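PDB 3EOZ: putative Phosphoglycerate mutase from Plasmodium falciparum, which probably acts as a serine/threonine protein phosphatase through its histidine phosphatase domain, the part present in this chain. Local coordinates for residues K133-T137 against Y138-P142. Residues are numbered along the deposited sequence; the frame is centred on the assembly and turned at random.
With PO4 (phosphate ion), chain D.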
ATOM      1  N   LYS B 133       4.200  23.840  10.133  1.00 36.93           N
ATOM      2  CA  LYS B 133       5.419  24.595  10.279  1.00 36.90           C
ATOM      3  C   LYS B 133       6.649  23.679  10.173  1.00 36.55           C
ATOM      4  O   LYS B 133       7.604  24.032   9.508  1.00 36.20           O
ATOM      5  CB  LYS B 133       5.406  25.356  11.611  1.00 36.87           C
ATOM      6  CG  LYS B 133       6.646  26.243  11.862  1.00 39.08           C
ATOM      7  CD  LYS B 133       6.943  27.171  10.690  1.00 41.44           C
ATOM      8  CE  LYS B 133       8.055  28.184  11.000  1.00 43.53           C
ATOM      9  NZ  LYS B 133       9.407  27.574  10.998  1.00 43.18           N
ATOM     10  N   ALA B 134       6.613  22.518  10.816  1.00 36.32           N
ATOM     11  CA  ALA B 134       7.705  21.561  10.708  1.00 37.13           C
ATOM     12  C   ALA B 134       7.840  21.034   9.282  1.00 37.69           C
ATOM     13  O   ALA B 134       8.957  20.879   8.767  1.00 37.71           O
ATOM     14  CB  ALA B 134       7.505  20.396  11.669  1.00 36.78           C
ATOM     15  N   TYR B 135       6.701  20.743   8.652  1.00 38.04           N
ATOM     16  CA  TYR B 135       6.700  20.218   7.293  1.00 38.19           C
ATOM     17  C   TYR B 135       7.427  21.175   6.362  1.00 37.97           C
ATOM     18  O   TYR B 135       8.264  20.771   5.580  1.00 38.22           O
ATOM     19  CB  TYR B 135       5.262  19.981   6.791  1.00 38.63           C
ATOM     20  CG  TYR B 135       5.226  19.472   5.374  1.00 37.83           C
ATOM     21  CD1 TYR B 135       5.648  18.184   5.076  1.00 38.80           C
ATOM     22  CD2 TYR B 135       4.811  20.293   4.328  1.00 37.57           C
ATOM     23  CE1 TYR B 135       5.638  17.716   3.762  1.00 40.78           C
ATOM     24  CE2 TYR B 135       4.797  19.838   3.014  1.00 37.89           C
ATOM     25  CZ  TYR B 135       5.211  18.553   2.735  1.00 38.99           C
ATOM     26  OH  TYR B 135       5.212  18.090   1.445  1.00 39.20           O
ATOM     27  N   GLU B 136       7.100  22.455   6.459  1.00 37.99           N
ATOM     28  CA  GLU B 136       7.776  23.482   5.662  1.00 38.02           C
ATOM     29  C   GLU B 136       9.246  23.655   6.030  1.00 37.53           C
ATOM     30  O   GLU B 136      10.072  23.897   5.155  1.00 36.94           O
ATOM     31  CB  GLU B 136       7.069  24.811   5.817  1.00 38.01           C
ATOM     32  CG  GLU B 136       5.644  24.765   5.287  1.00 40.72           C
ATOM     33  CD  GLU B 136       4.947  26.101   5.322  1.00 43.26           C
ATOM     34  OE1 GLU B 136       5.469  27.040   5.963  1.00 45.63           O
ATOM     35  OE2 GLU B 136       3.867  26.208   4.696  1.00 47.22           O
ATOM     36  N   THR B 137       9.560  23.568   7.321  1.00 37.22           N
ATOM     37  CA  THR B 137      10.925  23.686   7.747  1.00 37.28           C
ATOM     38  C   THR B 137      11.753  22.610   7.055  1.00 38.03           C
ATOM     39  O   THR B 137      12.746  22.917   6.411  1.00 38.26           O
ATOM     40  CB  THR B 137      11.077  23.524   9.246  1.00 37.64           C
ATOM     41  OG1 THR B 137      10.381  24.578   9.910  1.00 35.13           O
ATOM     42  CG2 THR B 137      12.592  23.502   9.647  1.00 34.97           C
ATOM     43  N   TYR B 138      11.312  21.363   7.148  1.00 38.14           N
ATOM     44  CA  TYR B 138      12.142  20.251   6.740  1.00 38.43           C
ATOM     45  C   TYR B 138      11.951  19.889   5.281  1.00 39.04           C
ATOM     46  O   TYR B 138      12.854  19.318   4.670  1.00 38.09           O
ATOM     47  CB  TYR B 138      11.924  19.067   7.686  1.00 38.71           C
ATOM     48  CG  TYR B 138      12.226  19.445   9.127  1.00 39.03           C
ATOM     49  CD1 TYR B 138      13.541  19.664   9.548  1.00 40.56           C
ATOM     50  CD2 TYR B 138      11.209  19.618  10.050  1.00 39.39           C
ATOM     51  CE1 TYR B 138      13.834  20.031  10.868  1.00 41.27           C
ATOM     52  CE2 TYR B 138      11.480  19.983  11.361  1.00 41.66           C
ATOM     53  CZ  TYR B 138      12.808  20.186  11.772  1.00 42.60           C
ATOM     54  OH  TYR B 138      13.085  20.548  13.077  1.00 41.35           O
ATOM     55  N   PHE B 139      10.813  20.263   4.693  1.00 40.27           N
ATOM     56  CA  PHE B 139      10.594  19.954   3.268  1.00 41.37           C
ATOM     57  C   PHE B 139      10.745  21.131   2.299  1.00 43.42           C
ATOM     58  O   PHE B 139      11.121  20.916   1.163  1.00 43.47           O
ATOM     59  CB  PHE B 139       9.264  19.240   3.047  1.00 40.65           C
ATOM     60  CG  PHE B 139       9.267  17.825   3.508  1.00 38.27           C
ATOM     61  CD1 PHE B 139       9.377  16.780   2.594  1.00 37.75           C
ATOM     62  CD2 PHE B 139       9.189  17.526   4.851  1.00 36.34           C
ATOM     63  CE1 PHE B 139       9.404  15.446   3.027  1.00 37.10           C
ATOM     64  CE2 PHE B 139       9.203  16.209   5.289  1.00 36.76           C
ATOM     65  CZ  PHE B 139       9.305  15.163   4.376  1.00 35.84           C
ATOM     66  N   TYR B 140      10.471  22.359   2.723  1.00 46.03           N
ATOM     67  CA  TYR B 140      10.632  23.503   1.825  1.00 48.48           C
ATOM     68  C   TYR B 140      11.919  24.297   2.046  1.00 50.99           C
ATOM     69  O   TYR B 140      12.520  24.769   1.104  1.00 51.05           O
ATOM     70  CB  TYR B 140       9.459  24.476   1.955  1.00 48.52           C
ATOM     71  CG  TYR B 140       8.092  23.964   1.538  1.00 47.78           C
ATOM     72  CD1 TYR B 140       7.928  22.771   0.822  1.00 47.31           C
ATOM     73  CD2 TYR B 140       6.961  24.707   1.841  1.00 47.81           C
ATOM     74  CE1 TYR B 140       6.663  22.329   0.450  1.00 47.32           C
ATOM     75  CE2 TYR B 140       5.698  24.287   1.469  1.00 48.06           C
ATOM     76  CZ  TYR B 140       5.551  23.099   0.774  1.00 48.19           C
ATOM     77  OH  TYR B 140       4.285  22.701   0.427  1.00 47.63           O
ATOM     78  N   LYS B 141      12.317  24.478   3.294  1.00 54.62           N
ATOM     79  CA  LYS B 141      13.414  25.388   3.625  1.00 57.28           C
ATOM     80  C   LYS B 141      14.612  25.070   2.720  1.00 59.41           C
ATOM     81  O   LYS B 141      15.079  23.927   2.711  1.00 59.99           O
ATOM     82  CB  LYS B 141      13.784  25.264   5.108  1.00 57.66           C
ATOM     83  CG  LYS B 141      14.485  26.487   5.712  1.00 58.87           C
ATOM     84  CD  LYS B 141      14.002  26.775   7.160  1.00 60.42           C
ATOM     85  CE  LYS B 141      15.059  26.443   8.219  1.00 60.97           C
ATOM     86  NZ  LYS B 141      14.600  26.764   9.612  1.00 61.11           N
ATOM     87  N   PRO B 142      15.072  26.068   1.929  1.00 61.66           N
ATOM     88  CA  PRO B 142      16.111  25.930   0.904  1.00 62.71           C
ATOM     89  C   PRO B 142      17.308  25.102   1.325  1.00 63.81           C
ATOM     90  O   PRO B 142      17.781  25.237   2.464  1.00 64.25           O
ATOM     91  CB  PRO B 142      16.548  27.374   0.660  1.00 62.74           C
ATOM     92  CG  PRO B 142      15.308  28.167   0.862  1.00 62.71           C
ATOM     93  CD  PRO B 142      14.499  27.432   1.923  1.00 61.90           C
TER
HETATM   94  P   PO4 D 215       2.541  20.134  -0.482  1.00 74.29           P
HETATM   95  O1  PO4 D 215       1.776  19.992  -1.782  1.00 75.67           O
HETATM   96  O2  PO4 D 215       3.904  19.477  -0.620  1.00 71.17           O
HETATM   97  O3  PO4 D 215       2.719  21.602  -0.195  1.00 74.99           O
HETATM   98  O4  PO4 D 215       1.703  19.546   0.632  1.00 73.20           O
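Tyr135 and Phe139, one helical turn apart, lay their rings over each other in an offset stack, with planes 20° apart and centroids separated by 4.8 Å. The overlap is at the rims: Tyr135 CE1 stands over one face of the Phe139 ring, 3.6 Å from Phe139 CG. With its CG anti to the backbone N (chi1 179°), the Tyr135 ring lies beside the following turn, alongside Phe139. It also makes an offset edge-to-face pair with Tyr140, Tyr135 edge toward Tyr140 face, with the planes at 69°, completing an aromatic cluster around the last turns of helix 114-139. In this histidine phosphatase fold, helix 156-166 packs on Tyr135 and Phe139, Phe162 meeting Phe139 edge-to-face, and strand 22-28 packs on Phe139. Tyr135 OH donates to phosphate O2 at 2.8 Å, and Arg165 binds the same ion, which probably came from the crystallisation liquor. Around on another side of the helix, Thr137 CG2 sits over the centre of the Tyr138 ring, 3.8 Å from its centroid and close to the ring normal, a CH-pi contact; Tyr138 OH is hydrogen-bonded to Asp99. Glu136 O accepts hydrogen bonds from two backbone N-H groups, Tyr140 N from above the carbonyl plane and Lys141 N, at 3.0 Å, nearly straight on to the carbonyl.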